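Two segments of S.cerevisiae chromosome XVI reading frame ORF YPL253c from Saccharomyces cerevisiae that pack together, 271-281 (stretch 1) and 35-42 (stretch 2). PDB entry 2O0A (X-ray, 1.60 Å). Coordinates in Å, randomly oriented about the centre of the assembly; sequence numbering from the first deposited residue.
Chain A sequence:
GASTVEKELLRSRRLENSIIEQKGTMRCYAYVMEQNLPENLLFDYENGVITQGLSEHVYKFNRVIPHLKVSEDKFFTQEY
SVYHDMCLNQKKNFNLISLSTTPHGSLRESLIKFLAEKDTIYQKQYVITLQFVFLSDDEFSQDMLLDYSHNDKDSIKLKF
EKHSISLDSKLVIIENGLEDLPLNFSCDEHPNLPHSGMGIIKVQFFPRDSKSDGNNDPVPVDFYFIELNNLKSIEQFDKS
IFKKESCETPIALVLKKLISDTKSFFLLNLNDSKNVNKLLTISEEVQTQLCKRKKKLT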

# COMPACT_ATOMS: atom_id res chain seq x y z
N ASN A 271 6.53 13.52 2.27
CA ASN A 271 7.44 14.28 1.43
C ASN A 271 6.98 15.71 1.28
O ASN A 271 7.38 16.41 0.35
CB ASN A 271 7.54 13.61 0.05
CG ASN A 271 6.28 13.81 -0.77
OD1 ASN A 271 5.19 14.04 -0.23
ND2 ASN A 271 6.42 13.75 -2.10
N ASP A 272 6.15 16.14 2.22
CA ASP A 272 5.35 17.35 2.06
C ASP A 272 5.22 18.02 3.43
O ASP A 272 4.41 17.61 4.26
CB ASP A 272 3.99 16.93 1.53
CG ASP A 272 3.11 18.09 1.14
OD1 ASP A 272 3.59 19.24 1.02
OD2 ASP A 272 1.90 17.82 0.93
N SER A 273 6.00 19.07 3.67
CA SER A 273 5.97 19.72 4.97
C SER A 273 4.60 20.21 5.44
O SER A 273 4.24 20.04 6.60
CB SER A 273 6.99 20.85 5.03
OG SER A 273 8.29 20.31 5.01
N LYS A 274 3.82 20.80 4.54
CA LYS A 274 2.54 21.39 4.94
C LYS A 274 1.54 20.35 5.44
O LYS A 274 0.74 20.63 6.30
CB LYS A 274 1.94 22.28 3.84
CG LYS A 274 1.50 21.55 2.59
CD LYS A 274 0.77 22.52 1.68
CE LYS A 274 -0.22 21.80 0.79
NZ LYS A 274 -1.33 22.70 0.36
N ASN A 275 1.67 19.12 4.94
CA ASN A 275 0.73 18.05 5.30
C ASN A 275 1.24 17.01 6.29
O ASN A 275 0.48 16.14 6.71
CB ASN A 275 0.21 17.37 4.03
CG ASN A 275 -0.57 18.33 3.14
OD1 ASN A 275 -0.44 18.30 1.92
ND2 ASN A 275 -1.37 19.19 3.75
N VAL A 276 2.50 17.11 6.69
CA VAL A 276 3.10 16.05 7.50
C VAL A 276 2.41 15.84 8.86
O VAL A 276 2.22 14.70 9.27
CB VAL A 276 4.64 16.21 7.63
CG1 VAL A 276 5.01 17.36 8.58
CG2 VAL A 276 5.29 14.89 8.06
N ASN A 277 2.00 16.91 9.53
CA ASN A 277 1.43 16.76 10.86
C ASN A 277 0.09 15.98 10.89
O ASN A 277 -0.14 15.18 11.80
CB ASN A 277 1.35 18.12 11.58
CG ASN A 277 2.74 18.76 11.77
OD1 ASN A 277 3.77 18.09 11.67
ND2 ASN A 277 2.76 20.06 12.04
N LYS A 278 -0.75 16.21 9.88
CA LYS A 278 -2.01 15.49 9.72
C LYS A 278 -1.76 14.01 9.46
O LYS A 278 -2.41 13.15 10.05
CB LYS A 278 -2.81 16.09 8.57
CG LYS A 278 -3.50 17.41 8.94
CD LYS A 278 -4.97 17.19 9.20
CE LYS A 278 -5.80 18.43 8.83
NZ LYS A 278 -5.41 19.64 9.62
N LEU A 279 -0.80 13.72 8.58
CA LEU A 279 -0.43 12.34 8.28
C LEU A 279 0.16 11.63 9.50
O LEU A 279 -0.12 10.45 9.74
CB LEU A 279 0.48 12.24 7.03
CG LEU A 279 -0.23 12.12 5.66
CD1 LEU A 279 -1.18 13.28 5.35
CD2 LEU A 279 0.75 11.90 4.50
N LEU A 280 0.94 12.34 10.32
CA LEU A 280 1.41 11.75 11.58
C LEU A 280 0.23 11.43 12.50
O LEU A 280 0.16 10.36 13.06
CB LEU A 280 2.43 12.67 12.27
CG LEU A 280 3.76 12.84 11.55
CD1 LEU A 280 4.53 13.98 12.19
CD2 LEU A 280 4.58 11.54 11.57
N THR A 281 -0.72 12.36 12.62
CA THR A 281 -1.91 12.08 13.43
C THR A 281 -2.67 10.83 12.96
O THR A 281 -3.08 9.99 13.76
CB THR A 281 -2.83 13.31 13.48
OG1 THR A 281 -2.13 14.37 14.13
CG2 THR A 281 -4.14 13.00 14.24
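Stretch 2 35-42: QNLPENLL

Stretch 1 begins as loop or turn; V276 to T281 are helical, and the helix continues later in the chain. Within it, L280 N donates to V276 O at 2.9 Å and T281 N to N277 O at 3.0 Å. Nearer the start of the stretch, N275 N donates to D272 O at 3.2 Å. In stretch 2 the backbone is extended at L37 and P38, and a type I beta turn runs from P38 to L41. The turn is closed by L41 N donating to P38 O at 3.2 Å. L41 and L42 are in a strand that runs on past L42.

Stretch 2 follows stretch 1 in the same general sense: N36 lies near N271, L37 near S273, and L41 near V276 and L280. The CA atoms of S273 and L37 are 5.0 Å apart, and those of N271 and N36 are 5.8 Å apart. The beta turn carries E39 and N40 out of contact, and L41 returns to the helix.

S273 is the polar point of the contact. Its OG lies 3.1 Å from N36 O, within hydrogen-bonding range, and 3.1 Å from P38 CD. P38 N is 3.3 Å from S273 OG but has no hydrogen to share. A water links the two backbones: it donates to N36 O at 2.7 Å and accepts from S273 N at 2.7 Å.

Much of the remaining contact is apolar. V276 points toward stretch 2 and meets three residues. Its CG2 is 3.9 Å from L37 CD2 and also 3.9 Å from L41 CD1, while its CG1 is 4.3 Å from P38 CD. One turn further along the helix, L280 CD1 is 4.3 Å from L41 CD2. The CA-to-CB bond of L37 points sideways, but the end of its side chain comes nearer, and CD2 lies 3.7 Å from D272 N. N271 O lies 4.0 Å from N36 CB. The contact buries 336 Å² in all.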

# COMPACT_ATOMS: atom_id res chain seq x y z
N GLN A 35 14.85 15.29 3.36
CA GLN A 35 15.38 16.55 2.85
C GLN A 35 14.28 17.54 2.48
O GLN A 35 14.52 18.75 2.40
CB GLN A 35 16.35 16.29 1.69
CG GLN A 35 15.67 16.00 0.36
CD GLN A 35 15.14 14.57 0.21
OE1 GLN A 35 15.27 13.72 1.10
NE2 GLN A 35 14.50 14.32 -0.92
N ASN A 36 13.06 17.03 2.27
CA ASN A 36 11.91 17.89 1.95
C ASN A 36 10.91 18.04 3.09
O ASN A 36 9.80 18.55 2.90
CB ASN A 36 11.22 17.42 0.67
CG ASN A 36 12.12 17.53 -0.54
OD1 ASN A 36 13.18 18.19 -0.50
ND2 ASN A 36 11.72 16.90 -1.63
N LEU A 37 11.33 17.61 4.28
CA LEU A 37 10.51 17.71 5.47
C LEU A 37 11.12 18.73 6.43
O LEU A 37 12.28 19.12 6.26
CB LEU A 37 10.36 16.33 6.13
CG LEU A 37 9.47 15.34 5.36
CD1 LEU A 37 9.58 13.94 5.97
CD2 LEU A 37 8.00 15.84 5.37
N PRO A 38 10.34 19.21 7.41
CA PRO A 38 10.87 20.23 8.32
C PRO A 38 12.13 19.80 9.07
O PRO A 38 12.27 18.63 9.45
CB PRO A 38 9.71 20.47 9.27
CG PRO A 38 8.50 20.18 8.43
CD PRO A 38 8.93 18.92 7.72
N GLU A 39 13.04 20.75 9.27
CA GLU A 39 14.32 20.45 9.93
C GLU A 39 14.14 20.07 11.41
O GLU A 39 14.99 19.38 11.97
CB GLU A 39 15.32 21.61 9.78
CG GLU A 39 15.75 21.85 8.35
CD GLU A 39 16.81 22.94 8.21
OE1 GLU A 39 17.49 23.26 9.21
OE2 GLU A 39 16.96 23.46 7.08
N ASN A 40 13.04 20.50 12.01
CA ASN A 40 12.75 20.21 13.41
C ASN A 40 12.06 18.86 13.63
O ASN A 40 11.81 18.47 14.77
CB ASN A 40 11.94 21.34 14.06
CG ASN A 40 10.51 21.40 13.55
OD1 ASN A 40 10.23 21.14 12.38
ND2 ASN A 40 9.59 21.77 14.44
N LEU A 41 11.73 18.17 12.54
CA LEU A 41 11.28 16.79 12.64
C LEU A 41 12.51 15.91 12.87
O LEU A 41 13.51 16.05 12.16
CB LEU A 41 10.54 16.35 11.37
CG LEU A 41 9.01 16.50 11.37
CD1 LEU A 41 8.47 15.92 10.05
CD2 LEU A 41 8.37 15.81 12.55
N LEU A 42 12.44 15.04 13.87
CA LEU A 42 13.54 14.15 14.20
C LEU A 42 13.22 12.74 13.75
O LEU A 42 12.11 12.25 13.99
CB LEU A 42 13.84 14.17 15.71
CG LEU A 42 14.45 15.42 16.36
CD1 LEU A 42 15.39 16.20 15.43
CD2 LEU A 42 13.37 16.33 16.91
O HOH W 1 7.83 20.09 1.89